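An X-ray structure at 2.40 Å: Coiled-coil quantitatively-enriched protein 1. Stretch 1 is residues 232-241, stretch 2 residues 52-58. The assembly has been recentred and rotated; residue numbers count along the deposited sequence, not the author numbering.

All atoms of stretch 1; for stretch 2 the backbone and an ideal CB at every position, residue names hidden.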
# COMPACT_ATOMS: atom_id res chain seq x y z
N PHE A 232 14.88 -16.19 5.57
CA PHE A 232 14.35 -16.20 6.93
C PHE A 232 13.26 -15.13 7.10
O PHE A 232 12.16 -15.44 7.55
CB PHE A 232 15.46 -16.06 7.97
CG PHE A 232 14.95 -15.93 9.39
CD1 PHE A 232 14.34 -17.01 10.02
CD2 PHE A 232 15.05 -14.73 10.08
CE1 PHE A 232 13.86 -16.88 11.32
CE2 PHE A 232 14.57 -14.61 11.37
CZ PHE A 232 13.97 -15.69 11.99
N LEU A 233 13.59 -13.88 6.76
CA LEU A 233 12.66 -12.77 6.92
C LEU A 233 11.43 -13.00 6.05
O LEU A 233 10.30 -12.81 6.49
CB LEU A 233 13.35 -11.45 6.58
CG LEU A 233 14.43 -10.99 7.56
CD1 LEU A 233 15.03 -9.66 7.11
CD2 LEU A 233 13.88 -10.87 8.97
N VAL A 234 11.67 -13.44 4.80
CA VAL A 234 10.61 -13.62 3.82
C VAL A 234 9.58 -14.62 4.34
O VAL A 234 8.38 -14.39 4.22
CB VAL A 234 11.20 -13.99 2.44
CG1 VAL A 234 10.17 -14.63 1.51
CG2 VAL A 234 11.83 -12.78 1.76
N ASN A 235 10.06 -15.72 4.94
CA ASN A 235 9.21 -16.82 5.36
C ASN A 235 8.36 -16.45 6.57
O ASN A 235 7.16 -16.75 6.59
CB ASN A 235 10.00 -18.12 5.56
CG ASN A 235 10.39 -18.77 4.25
OD1 ASN A 235 9.59 -18.82 3.32
ND2 ASN A 235 11.61 -19.28 4.17
N ILE A 236 8.96 -15.80 7.58
CA ILE A 236 8.24 -15.45 8.80
C ILE A 236 7.18 -14.39 8.50
O ILE A 236 6.14 -14.37 9.16
CB ILE A 236 9.18 -15.04 9.96
CG1 ILE A 236 9.92 -13.73 9.69
CG2 ILE A 236 10.13 -16.18 10.32
CD1 ILE A 236 10.68 -13.19 10.89
N VAL A 237 7.44 -13.52 7.52
CA VAL A 237 6.48 -12.51 7.11
C VAL A 237 5.34 -13.19 6.34
O VAL A 237 4.17 -12.93 6.61
CB VAL A 237 7.12 -11.38 6.28
CG1 VAL A 237 6.08 -10.48 5.64
CG2 VAL A 237 8.10 -10.56 7.10
N GLY A 238 5.72 -14.06 5.40
CA GLY A 238 4.77 -14.76 4.55
C GLY A 238 3.76 -15.57 5.37
O GLY A 238 2.56 -15.49 5.13
N VAL A 239 4.28 -16.33 6.35
CA VAL A 239 3.47 -17.22 7.17
C VAL A 239 2.49 -16.37 7.98
O VAL A 239 1.30 -16.66 8.01
CB VAL A 239 4.35 -18.12 8.06
CG1 VAL A 239 3.55 -18.81 9.16
CG2 VAL A 239 5.13 -19.15 7.25
N VAL A 240 3.02 -15.33 8.63
CA VAL A 240 2.21 -14.43 9.44
C VAL A 240 1.15 -13.78 8.56
O VAL A 240 -0.02 -13.73 8.95
CB VAL A 240 3.09 -13.41 10.19
CG1 VAL A 240 2.34 -12.14 10.54
CG2 VAL A 240 3.69 -14.03 11.45
N ALA A 241 1.56 -13.30 7.38
CA ALA A 241 0.63 -12.69 6.43
C ALA A 241 -0.50 -13.66 6.09
O ALA A 241 -1.67 -13.28 6.13
CB ALA A 241 1.36 -12.22 5.19
N UNK A 52 10.90 -1.00 6.02
CA UNK A 52 9.49 -0.97 6.35
C UNK A 52 9.03 -2.34 6.86
O UNK A 52 8.12 -2.41 7.68
CB UNK A 52 8.67 -0.54 5.13
N UNK A 53 9.65 -3.41 6.36
CA UNK A 53 9.32 -4.75 6.80
C UNK A 53 9.79 -4.94 8.24
O UNK A 53 9.15 -5.67 9.00
CB UNK A 53 9.95 -5.80 5.88
N UNK A 54 10.88 -4.27 8.62
CA UNK A 54 11.37 -4.34 9.99
C UNK A 54 10.35 -3.71 10.95
O UNK A 54 10.20 -4.18 12.07
CB UNK A 54 12.73 -3.64 10.11
N UNK A 55 9.66 -2.67 10.48
CA UNK A 55 8.62 -2.03 11.27
C UNK A 55 7.41 -2.96 11.41
O UNK A 55 6.78 -3.01 12.46
CB UNK A 55 8.21 -0.70 10.63
N UNK A 56 7.11 -3.70 10.33
CA UNK A 56 6.05 -4.70 10.35
C UNK A 56 6.37 -5.76 11.41
O UNK A 56 5.51 -6.11 12.21
CB UNK A 56 5.88 -5.34 8.97
N UNK A 57 7.61 -6.25 11.39
CA UNK A 57 8.04 -7.28 12.31
C UNK A 57 7.96 -6.77 13.75
O UNK A 57 7.50 -7.49 14.63
CB UNK A 57 9.46 -7.74 11.98
N UNK A 58 8.40 -5.52 13.97
CA UNK A 58 8.41 -4.92 15.30
C UNK A 58 6.98 -4.84 15.84
O UNK A 58 6.72 -5.23 16.97
CB UNK A 58 9.05 -3.53 15.26

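Both stretches are helical, and their axes come no closer than 11.2 Å, crossing at 54°. Stretch 1 offers the second helix an apolar surface formed by L233, I236, V237 and V240. At such a separation the backbones stay well apart, so side chains must fill the gap, and with no polar side chain on that surface the fitting partners are hydrocarbon.

Position 52 lies out of reach of stretch 1, with nothing of it near the ideal CB. Its helical backbone angles suit most residues, and the neighbour places no demand on size or charge. The deposited residue is K52, an extended lysine whose NZ is hydrogen-bonded elsewhere in the structure.

At position 53 CA-to-CB points toward stretch 1, and the ideal CB stands 5.3 Å from V237 CG2. That gap is too wide for alanine to close, but about right for one further carbon. Valine, isoleucine, leucine or methionine would all be reasonable. The residue is I53, with chi1 in the m well; its branch at CB sends CG2 to within 3.9 Å of V237 CG2, a van der Waals contact between two methyls.

Position 54 points sideways, with no atom of stretch 1 within 5.5 Å of its ideal CB. A polar or long side chain could be accommodated as readily as a small one. R54 is found here, and its chain makes no close contact with stretch 1.

Position 55 is out of reach, so the visible atoms scarcely restrict the choice. It is L55, which takes no part in this contact.

Position 56 again points toward stretch 1, yet nothing there comes within 5.5 Å of the ideal CB. Ahead lie the methyls of V237 and V240, one helical turn apart. A short side chain would fall short of them; a leucine could reach V237, but a longer apolar chain, such as phenylalanine or methionine, is needed to extend as far as V240. The deposited F56, with chi1 t, extends its ring between the helices. F56 CZ lies 3.7 Å from V240 CG1, which sits at the ring edge near its plane, while F56 CE2 is 4.1 Å from V237 CG1. One rigid ring thus touches two successive turns of the other helix.

At position 57 the CA atom lies 7.5 Å from V237 CA, the closest CA pair across the stretches, but the CA-to-CB bond runs sideways. A side chain must therefore turn back to reach L233, I236 and V237; isoleucine, leucine or methionine could do so. I57, with chi1 m and chi2 t, brings its terminal methyl among all three: I57 CD1 is 3.9 Å from L233 CD2, 4.2 Å from V237 CG2 and 4.4 Å from I236 CD1. The length of the CG1 arm makes this possible despite the sideways start.

Position 58 is out of reach and free of any requirement from stretch 1. Q58 occupies it, its NE2 hydrogen-bonded elsewhere in the structure.

Stretch 2 52-58: KIRLFIQ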
# COMPACT_ATOMS: atom_id res chain seq x y z
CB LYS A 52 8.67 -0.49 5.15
CG LYS A 52 8.52 1.02 5.05
CD LYS A 52 8.36 1.54 3.64
CE LYS A 52 8.25 3.04 3.60
NZ LYS A 52 8.12 3.54 2.21
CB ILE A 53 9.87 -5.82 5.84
CG1 ILE A 53 9.11 -5.84 4.51
CG2 ILE A 53 9.88 -7.20 6.49
CD1 ILE A 53 7.65 -6.22 4.62
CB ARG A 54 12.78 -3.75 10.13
CG ARG A 54 13.88 -4.67 9.64
CD ARG A 54 15.28 -4.28 10.08
NE ARG A 54 15.62 -2.91 9.74
CZ ARG A 54 16.07 -2.51 8.55
NH1 ARG A 54 16.22 -3.37 7.56
NH2 ARG A 54 16.35 -1.23 8.35
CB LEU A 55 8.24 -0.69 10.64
CG LEU A 55 7.12 0.08 11.35
CD1 LEU A 55 7.54 0.52 12.75
CD2 LEU A 55 6.67 1.27 10.51
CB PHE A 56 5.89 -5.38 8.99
CG PHE A 56 4.98 -6.59 9.03
CD1 PHE A 56 3.60 -6.44 9.08
CD2 PHE A 56 5.51 -7.87 9.08
CE1 PHE A 56 2.77 -7.55 9.15
CE2 PHE A 56 4.68 -8.98 9.15
CZ PHE A 56 3.31 -8.82 9.19
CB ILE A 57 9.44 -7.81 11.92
CG1 ILE A 57 9.36 -8.67 10.65
CG2 ILE A 57 10.09 -8.57 13.08
CD1 ILE A 57 10.69 -8.86 9.95
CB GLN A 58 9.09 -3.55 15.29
CG GLN A 58 9.28 -2.95 16.68
CD GLN A 58 10.10 -3.84 17.58
OE1 GLN A 58 11.28 -4.10 17.32
NE2 GLN A 58 9.49 -4.32 18.65
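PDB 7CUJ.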